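Local atomic coordinates of mandelate racemase/muconate lactonizing protein (Thermobispora bispora, PDB entry 3VC5), a protein that probably catalyses the magnesium-dependent dehydration of D-glucarate to 5-dehydro-4-deoxy-D-glucarate, as a member of the mandelate racemase/muconate lactonizing enzyme family of the enolase superfamily. Residues Ala161-Ala173 against Gly204-Pro216. Residues are numbered along the deposited sequence; the frame is centred on the assembly and turned at random.
Sequences AVPYSAYLFYKWA and GFRSIKLKGGVFP. With PO4 (phosphate ion), chain B.
Strands 166-169 and 208-211 run parallel, their axes 4.7 Å apart at closest approach and inclined by 25°, and pair A166 with I208, Y167 with K209 and L168 with L210. With helix 189-203 they form a beta-alpha-beta unit of the barrel domain of the enolase superfamily. A166 and L168 reach alternately to S207, K209 and K211 through four backbone hydrogen bonds; water 2 continues the ladder, joining Y170 N to K211 O.

Y167, F169, K209 and K211 share the face toward the active site. The Y167 ring lies between F169 CZ on one face and, on the other, the extended K209 chain, whose CD makes a CH-pi contact 3.8 Å from the ring centroid. Lysine suits this place because its methylenes pack on the ring while NZ carries charge beyond it: K209 NZ donates to Y167 OH (3.0 Å) and forms salt bridges with E264, which binds magnesium in this enzyme although none is bound here, and D365. K211, the predicted proton acceptor, bends at chi2 and chi3, bringing NZ to the ring edge of Y167, where it also donates to OH. A phenylalanine in place of Y167 would probably keep much of the packing but leave K209 NZ and K211 NZ without their common acceptor.

On the other face, L168 and L210 meet helices 189-203 and 217-230, L168 CD1 resting on I208 CG2 at 3.5 Å. Small A166 lets the F205 ring lie close, CB to CD2 3.4 Å. Farther along, F215 turns its edge to the face of Y170, with planes at 72°. K211 NZ also forms a salt bridge with D239, likewise a magnesium-binding residue, and a hydrogen bond with N241, and donates to O4 of the bound phosphate at 2.7 Å.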
ATOM      1  N   ALA A 161      -9.028  -3.732 -19.966  1.00 28.42           N
ATOM      2  CA  ALA A 161      -8.000  -3.148 -20.812  1.00 26.21           C
ATOM      3  C   ALA A 161      -7.552  -1.821 -20.198  1.00 29.05           C
ATOM      4  O   ALA A 161      -8.337  -1.174 -19.505  1.00 30.34           O
ATOM      5  CB  ALA A 161      -8.524  -2.954 -22.246  1.00 29.53           C
ATOM      6  N   VAL A 162      -6.303  -1.430 -20.445  1.00 26.16           N
ATOM      7  CA  VAL A 162      -5.715  -0.232 -19.847  1.00 25.33           C
ATOM      8  C   VAL A 162      -5.527   0.801 -20.933  1.00 25.25           C
ATOM      9  O   VAL A 162      -4.755   0.585 -21.878  1.00 25.65           O
ATOM     10  CB  VAL A 162      -4.349  -0.572 -19.254  1.00 23.06           C
ATOM     11  CG1 VAL A 162      -3.604   0.692 -18.822  1.00 26.88           C
ATOM     12  CG2 VAL A 162      -4.515  -1.568 -18.080  1.00 24.11           C
ATOM     13  N   PRO A 163      -6.253   1.918 -20.837  1.00 23.66           N
ATOM     14  CA  PRO A 163      -6.059   2.967 -21.841  1.00 24.29           C
ATOM     15  C   PRO A 163      -4.694   3.638 -21.737  1.00 23.56           C
ATOM     16  O   PRO A 163      -4.205   3.897 -20.635  1.00 23.77           O
ATOM     17  CB  PRO A 163      -7.162   3.995 -21.506  1.00 26.58           C
ATOM     18  CG  PRO A 163      -8.179   3.222 -20.710  1.00 32.29           C
ATOM     19  CD  PRO A 163      -7.361   2.228 -19.910  1.00 27.39           C
ATOM     20  N   TYR A 164      -4.126   3.934 -22.909  1.00 24.31           N
ATOM     21  CA  TYR A 164      -2.871   4.642 -23.074  1.00 22.31           C
ATOM     22  C   TYR A 164      -3.111   5.906 -23.894  1.00 25.92           C
ATOM     23  O   TYR A 164      -4.024   5.957 -24.723  1.00 28.47           O
ATOM     24  CB  TYR A 164      -1.773   3.755 -23.725  1.00 21.71           C
ATOM     25  CG  TYR A 164      -1.205   2.706 -22.785  1.00 22.15           C
ATOM     26  CD1 TYR A 164      -0.057   2.974 -22.014  1.00 23.45           C
ATOM     27  CD2 TYR A 164      -1.835   1.484 -22.632  1.00 23.34           C
ATOM     28  CE1 TYR A 164       0.454   2.025 -21.128  1.00 23.40           C
ATOM     29  CE2 TYR A 164      -1.337   0.525 -21.770  1.00 23.47           C
ATOM     30  CZ  TYR A 164      -0.196   0.819 -20.992  1.00 21.99           C
ATOM     31  OH  TYR A 164       0.292  -0.130 -20.142  1.00 23.27           O
ATOM     32  N   SER A 165      -2.252   6.898 -23.697  1.00 22.09           N
ATOM     33  CA  SER A 165      -2.257   8.140 -24.472  1.00 22.80           C
ATOM     34  C   SER A 165      -1.353   8.039 -25.697  1.00 23.81           C
ATOM     35  O   SER A 165      -0.426   7.208 -25.763  1.00 25.68           O
ATOM     36  CB  SER A 165      -1.789   9.314 -23.593  1.00 26.03           C
ATOM     37  OG  SER A 165      -0.457   9.080 -23.152  1.00 30.23           O
ATOM     38  N   ALA A 166      -1.632   8.899 -26.674  1.00 24.76           N
ATOM     39  CA  ALA A 166      -0.744   9.138 -27.790  1.00 24.05           C
ATOM     40  C   ALA A 166       0.342  10.102 -27.316  1.00 23.99           C
ATOM     41  O   ALA A 166       0.034  11.255 -26.977  1.00 27.69           O
ATOM     42  CB  ALA A 166      -1.535   9.781 -28.946  1.00 27.54           C
ATOM     43  N   TYR A 167       1.587   9.637 -27.307  1.00 23.86           N
ATOM     44  CA  TYR A 167       2.716  10.417 -26.773  1.00 21.73           C
ATOM     45  C   TYR A 167       3.362  11.155 -27.949  1.00 24.00           C
ATOM     46  O   TYR A 167       4.181  10.606 -28.674  1.00 25.47           O
ATOM     47  CB  TYR A 167       3.743   9.518 -26.085  1.00 21.97           C
ATOM     48  CG  TYR A 167       4.508  10.207 -24.959  1.00 22.82           C
ATOM     49  CD1 TYR A 167       4.773  11.578 -24.984  1.00 23.56           C
ATOM     50  CD2 TYR A 167       5.000   9.456 -23.885  1.00 21.64           C
ATOM     51  CE1 TYR A 167       5.463  12.196 -23.938  1.00 22.67           C
ATOM     52  CE2 TYR A 167       5.696  10.076 -22.820  1.00 22.59           C
ATOM     53  CZ  TYR A 167       5.938  11.427 -22.863  1.00 22.05           C
ATOM     54  OH  TYR A 167       6.601  12.084 -21.804  1.00 22.30           O
ATOM     55  N   LEU A 168       2.927  12.390 -28.169  1.00 23.38           N
ATOM     56  CA  LEU A 168       3.422  13.178 -29.285  1.00 25.43           C
ATOM     57  C   LEU A 168       4.682  13.950 -28.896  1.00 23.56           C
ATOM     58  O   LEU A 168       4.823  14.477 -27.748  1.00 24.36           O
ATOM     59  CB  LEU A 168       2.350  14.161 -29.763  1.00 25.37           C
ATOM     60  CG  LEU A 168       0.925  13.637 -29.994  1.00 25.63           C
ATOM     61  CD1 LEU A 168      -0.000  14.751 -30.530  1.00 28.43           C
ATOM     62  CD2 LEU A 168       0.936  12.439 -30.977  1.00 27.40           C
ATOM     63  N   PHE A 169       5.562  14.077 -29.881  1.00 26.18           N
ATOM     64  CA  PHE A 169       6.799  14.813 -29.738  1.00 25.56           C
ATOM     65  C   PHE A 169       7.031  15.662 -30.957  1.00 27.49           C
ATOM     66  O   PHE A 169       6.799  15.207 -32.080  1.00 28.87           O
ATOM     67  CB  PHE A 169       7.996  13.868 -29.696  1.00 25.68           C
ATOM     68  CG  PHE A 169       8.132  13.077 -28.407  1.00 23.68           C
ATOM     69  CD1 PHE A 169       7.374  11.935 -28.184  1.00 25.01           C
ATOM     70  CD2 PHE A 169       9.049  13.472 -27.437  1.00 22.99           C
ATOM     71  CE1 PHE A 169       7.523  11.180 -26.993  1.00 24.88           C
ATOM     72  CE2 PHE A 169       9.199  12.736 -26.226  1.00 26.56           C
ATOM     73  CZ  PHE A 169       8.437  11.607 -26.005  1.00 25.98           C
ATOM     74  N   TYR A 170       7.577  16.852 -30.749  1.00 27.04           N
ATOM     75  CA  TYR A 170       8.267  17.519 -31.838  1.00 27.35           C
ATOM     76  C   TYR A 170       9.477  16.660 -32.197  1.00 26.66           C
ATOM     77  O   TYR A 170      10.103  16.060 -31.320  1.00 27.66           O
ATOM     78  CB  TYR A 170       8.703  18.922 -31.432  1.00 28.25           C
ATOM     79  CG  TYR A 170       7.569  19.852 -31.113  1.00 28.60           C
ATOM     80  CD1 TYR A 170       6.839  20.473 -32.137  1.00 28.17           C
ATOM     81  CD2 TYR A 170       7.257  20.170 -29.798  1.00 27.50           C
ATOM     82  CE1 TYR A 170       5.814  21.348 -31.848  1.00 32.37           C
ATOM     83  CE2 TYR A 170       6.237  21.063 -29.499  1.00 30.80           C
ATOM     84  CZ  TYR A 170       5.520  21.653 -30.533  1.00 28.18           C
ATOM     85  OH  TYR A 170       4.506  22.544 -30.245  1.00 31.68           O
ATOM     86  N   LYS A 171       9.750  16.512 -33.491  1.00 28.08           N
ATOM     87  CA  LYS A 171      10.888  15.706 -33.908  1.00 28.10           C
ATOM     88  C   LYS A 171      11.432  16.108 -35.259  1.00 29.79           C
ATOM     89  O   LYS A 171      10.701  16.644 -36.096  1.00 30.06           O
ATOM     90  CB  LYS A 171      10.498  14.222 -33.933  1.00 26.31           C
ATOM     91  CG  LYS A 171       9.409  13.899 -34.992  1.00 28.69           C
ATOM     92  CD  LYS A 171       8.987  12.418 -34.970  1.00 27.24           C
ATOM     93  CE  LYS A 171      10.123  11.472 -35.419  1.00 26.22           C
ATOM     94  NZ  LYS A 171      10.555  11.693 -36.868  1.00 28.18           N
ATOM     95  N   TRP A 172      12.725  15.873 -35.459  1.00 29.73           N
ATOM     96  CA  TRP A 172      13.322  16.043 -36.779  1.00 30.40           C
ATOM     97  C   TRP A 172      12.832  14.903 -37.669  1.00 29.54           C
ATOM     98  O   TRP A 172      12.263  13.928 -37.163  1.00 30.93           O
ATOM     99  CB  TRP A 172      14.841  16.035 -36.691  1.00 32.54           C
ATOM    100  CG  TRP A 172      15.386  17.108 -35.810  1.00 34.15           C
ATOM    101  CD1 TRP A 172      14.834  18.347 -35.576  1.00 36.22           C
ATOM    102  CD2 TRP A 172      16.611  17.066 -35.073  1.00 34.87           C
ATOM    103  NE1 TRP A 172      15.642  19.066 -34.710  1.00 35.78           N
ATOM    104  CE2 TRP A 172      16.741  18.305 -34.397  1.00 37.25           C
ATOM    105  CE3 TRP A 172      17.614  16.104 -34.915  1.00 34.55           C
ATOM    106  CZ2 TRP A 172      17.829  18.597 -33.572  1.00 39.91           C
ATOM    107  CZ3 TRP A 172      18.702  16.403 -34.102  1.00 34.61           C
ATOM    108  CH2 TRP A 172      18.795  17.640 -33.438  1.00 40.16           C
ATOM    109  N   ALA A 173      13.066  15.007 -38.979  1.00 29.66           N
ATOM    110  CA  ALA A 173      12.636  13.970 -39.914  1.00 28.56           C
ATOM    111  C   ALA A 173      13.444  12.688 -39.676  1.00 27.06           C
ATOM    112  O   ALA A 173      12.969  11.577 -39.950  1.00 32.68           O
ATOM    113  CB  ALA A 173      12.826  14.454 -41.329  1.00 34.19           C
ATOM    114  N   GLY A 204      -5.373   3.798 -31.962  1.00 26.79           N
ATOM    115  CA  GLY A 204      -6.712   4.115 -31.440  1.00 28.97           C
ATOM    116  C   GLY A 204      -6.729   4.911 -30.132  1.00 24.91           C
ATOM    117  O   GLY A 204      -7.746   4.943 -29.422  1.00 27.59           O
ATOM    118  N   PHE A 205      -5.604   5.546 -29.806  1.00 28.76           N
ATOM    119  CA  PHE A 205      -5.484   6.321 -28.560  1.00 27.02           C
ATOM    120  C   PHE A 205      -6.643   7.301 -28.408  1.00 28.65           C
ATOM    121  O   PHE A 205      -7.030   7.975 -29.371  1.00 29.46           O
ATOM    122  CB  PHE A 205      -4.172   7.119 -28.552  1.00 26.00           C
ATOM    123  CG  PHE A 205      -2.934   6.259 -28.592  1.00 24.37           C
ATOM    124  CD1 PHE A 205      -2.759   5.218 -27.661  1.00 26.47           C
ATOM    125  CD2 PHE A 205      -1.960   6.444 -29.582  1.00 26.14           C
ATOM    126  CE1 PHE A 205      -1.613   4.402 -27.690  1.00 24.09           C
ATOM    127  CE2 PHE A 205      -0.788   5.645 -29.604  1.00 26.87           C
ATOM    128  CZ  PHE A 205      -0.616   4.619 -28.651  1.00 24.18           C
ATOM    129  N   ARG A 206      -7.184   7.386 -27.196  1.00 27.99           N
ATOM    130  CA  ARG A 206      -8.317   8.267 -26.907  1.00 30.23           C
ATOM    131  C   ARG A 206      -7.950   9.444 -25.985  1.00 30.24           C
ATOM    132  O   ARG A 206      -8.843  10.166 -25.496  1.00 31.79           O
ATOM    133  CB  ARG A 206      -9.482   7.442 -26.322  1.00 28.99           C
ATOM    134  CG  ARG A 206     -10.033   6.378 -27.309  1.00 33.09           C
ATOM    135  CD  ARG A 206     -11.121   5.553 -26.675  1.00 44.43           C
ATOM    136  NE  ARG A 206     -11.818   4.728 -27.657  1.00 66.58           N
ATOM    137  CZ  ARG A 206     -12.900   4.003 -27.383  1.00 79.13           C
ATOM    138  NH1 ARG A 206     -13.399   4.003 -26.155  1.00 82.77           N
ATOM    139  NH2 ARG A 206     -13.482   3.279 -28.331  1.00 78.70           N
ATOM    140  N   SER A 207      -6.650   9.612 -25.740  1.00 30.25           N
ATOM    141  CA  SER A 207      -6.071  10.692 -24.945  1.00 29.63           C
ATOM    142  C   SER A 207      -4.792  11.071 -25.687  1.00 29.34           C
ATOM    143  O   SER A 207      -4.177  10.219 -26.357  1.00 28.49           O
ATOM    144  CB  SER A 207      -5.677  10.206 -23.528  1.00 30.29           C
ATOM    145  OG  SER A 207      -6.779  10.177 -22.651  1.00 40.64           O
ATOM    146  N   ILE A 208      -4.387  12.331 -25.567  1.00 29.00           N
ATOM    147  CA  ILE A 208      -3.214  12.862 -26.272  1.00 24.38           C
ATOM    148  C   ILE A 208      -2.324  13.640 -25.318  1.00 24.79           C
ATOM    149  O   ILE A 208      -2.831  14.439 -24.529  1.00 28.02           O
ATOM    150  CB  ILE A 208      -3.653  13.810 -27.407  1.00 26.39           C
ATOM    151  CG1 ILE A 208      -4.451  13.037 -28.473  1.00 29.54           C
ATOM    152  CG2 ILE A 208      -2.449  14.468 -28.040  1.00 29.96           C
ATOM    153  CD1 ILE A 208      -5.119  13.985 -29.494  1.00 31.50           C
ATOM    154  N   LYS A 209      -1.013  13.410 -25.412  1.00 23.98           N
ATOM    155  CA  LYS A 209      -0.023  14.154 -24.651  1.00 24.04           C
ATOM    156  C   LYS A 209       0.952  14.784 -25.629  1.00 28.19           C
ATOM    157  O   LYS A 209       1.368  14.150 -26.594  1.00 29.29           O
ATOM    158  CB  LYS A 209       0.745  13.199 -23.738  1.00 29.90           C
ATOM    159  CG  LYS A 209       1.844  13.837 -22.949  1.00 28.87           C
ATOM    160  CD  LYS A 209       2.518  12.801 -22.077  1.00 24.55           C
ATOM    161  CE  LYS A 209       3.420  13.560 -21.105  1.00 26.26           C
ATOM    162  NZ  LYS A 209       4.141  12.709 -20.199  1.00 26.16           N
ATOM    163  N   LEU A 210       1.320  16.035 -25.389  1.00 25.66           N
ATOM    164  CA  LEU A 210       2.368  16.665 -26.169  1.00 23.81           C
ATOM    165  C   LEU A 210       3.561  16.924 -25.298  1.00 24.06           C
ATOM    166  O   LEU A 210       3.442  17.626 -24.266  1.00 26.58           O
ATOM    167  CB  LEU A 210       1.880  17.998 -26.761  1.00 26.00           C
ATOM    168  CG  LEU A 210       2.905  18.826 -27.566  1.00 27.19           C
ATOM    169  CD1 LEU A 210       3.524  18.032 -28.733  1.00 28.36           C
ATOM    170  CD2 LEU A 210       2.301  20.140 -28.082  1.00 28.33           C
ATOM    171  N   LYS A 211       4.717  16.401 -25.719  1.00 24.49           N
ATOM    172  CA  LYS A 211       5.993  16.731 -25.083  1.00 23.03           C
ATOM    173  C   LYS A 211       6.380  18.145 -25.477  1.00 24.76           C
ATOM    174  O   LYS A 211       6.583  18.414 -26.658  1.00 26.74           O
ATOM    175  CB  LYS A 211       7.091  15.767 -25.575  1.00 25.57           C
ATOM    176  CG  LYS A 211       8.411  15.905 -24.846  1.00 28.52           C
ATOM    177  CD  LYS A 211       8.210  15.517 -23.363  1.00 28.39           C
ATOM    178  CE  LYS A 211       9.057  14.394 -22.939  1.00 27.53           C
ATOM    179  NZ  LYS A 211       8.758  14.110 -21.480  1.00 23.73           N
ATOM    180  N   GLY A 212       6.527  19.032 -24.484  1.00 25.41           N
ATOM    181  CA  GLY A 212       6.918  20.425 -24.762  1.00 26.71           C
ATOM    182  C   GLY A 212       8.299  20.796 -24.208  1.00 26.92           C
ATOM    183  O   GLY A 212       9.172  19.918 -24.020  1.00 28.30           O
ATOM    184  N   GLY A 213       8.504  22.089 -23.947  1.00 27.08           N
ATOM    185  CA  GLY A 213       9.793  22.612 -23.492  1.00 27.72           C
ATOM    186  C   GLY A 213      10.808  22.658 -24.627  1.00 30.75           C
ATOM    187  O   GLY A 213      12.019  22.705 -24.404  1.00 28.51           O
ATOM    188  N   VAL A 214      10.306  22.626 -25.858  1.00 29.03           N
ATOM    189  CA  VAL A 214      11.145  22.577 -27.039  1.00 28.81           C
ATOM    190  C   VAL A 214      11.081  23.904 -27.790  1.00 28.83           C
ATOM    191  O   VAL A 214      12.121  24.477 -28.142  1.00 30.49           O
ATOM    192  CB  VAL A 214      10.665  21.432 -27.958  1.00 25.97           C
ATOM    193  CG1 VAL A 214      11.419  21.432 -29.296  1.00 29.81           C
ATOM    194  CG2 VAL A 214      10.797  20.089 -27.237  1.00 27.27           C
ATOM    195  N   PHE A 215       9.860  24.383 -28.026  1.00 29.29           N
ATOM    196  CA  PHE A 215       9.640  25.664 -28.708  1.00 32.43           C
ATOM    197  C   PHE A 215       9.112  26.684 -27.723  1.00 33.44           C
ATOM    198  O   PHE A 215       8.664  26.318 -26.638  1.00 31.43           O
ATOM    199  CB  PHE A 215       8.647  25.472 -29.848  1.00 33.41           C
ATOM    200  CG  PHE A 215       9.233  24.770 -31.040  1.00 34.03           C
ATOM    201  CD1 PHE A 215       8.960  23.427 -31.282  1.00 30.86           C
ATOM    202  CD2 PHE A 215      10.063  25.456 -31.918  1.00 37.93           C
ATOM    203  CE1 PHE A 215       9.501  22.784 -32.378  1.00 34.10           C
ATOM    204  CE2 PHE A 215      10.611  24.825 -33.023  1.00 37.46           C
ATOM    205  CZ  PHE A 215      10.334  23.476 -33.255  1.00 38.38           C
ATOM    206  N   PRO A 216       9.136  27.969 -28.096  1.00 36.01           N
ATOM    207  CA  PRO A 216       8.561  28.944 -27.176  1.00 33.51           C
ATOM    208  C   PRO A 216       7.151  28.530 -26.756  1.00 33.25           C
ATOM    209  O   PRO A 216       6.408  27.948 -27.552  1.00 32.64           O
ATOM    210  CB  PRO A 216       8.526  30.231 -28.004  1.00 37.19           C
ATOM    211  CG  PRO A 216       9.713  30.078 -28.946  1.00 40.19           C
ATOM    212  CD  PRO A 216       9.760  28.595 -29.278  1.00 37.91           C
TER
HETATM  213  P   PO4 B 501      11.451  11.358 -22.388  1.00 24.80           P
HETATM  214  O1  PO4 B 501      11.993  12.432 -23.250  1.00 26.27           O
HETATM  215  O2  PO4 B 501      11.216  10.186 -23.316  1.00 27.55           O
HETATM  216  O3  PO4 B 501      12.412  10.968 -21.345  1.00 29.31           O
HETATM  217  O4  PO4 B 501      10.228  11.834 -21.790  1.00 29.00           O
HETATM  218  O   HOH W   1      -6.650   5.663 -25.015  1.00 28.54           O
HETATM  219  O   HOH W   2       8.597  17.420 -28.262  1.00 26.92           O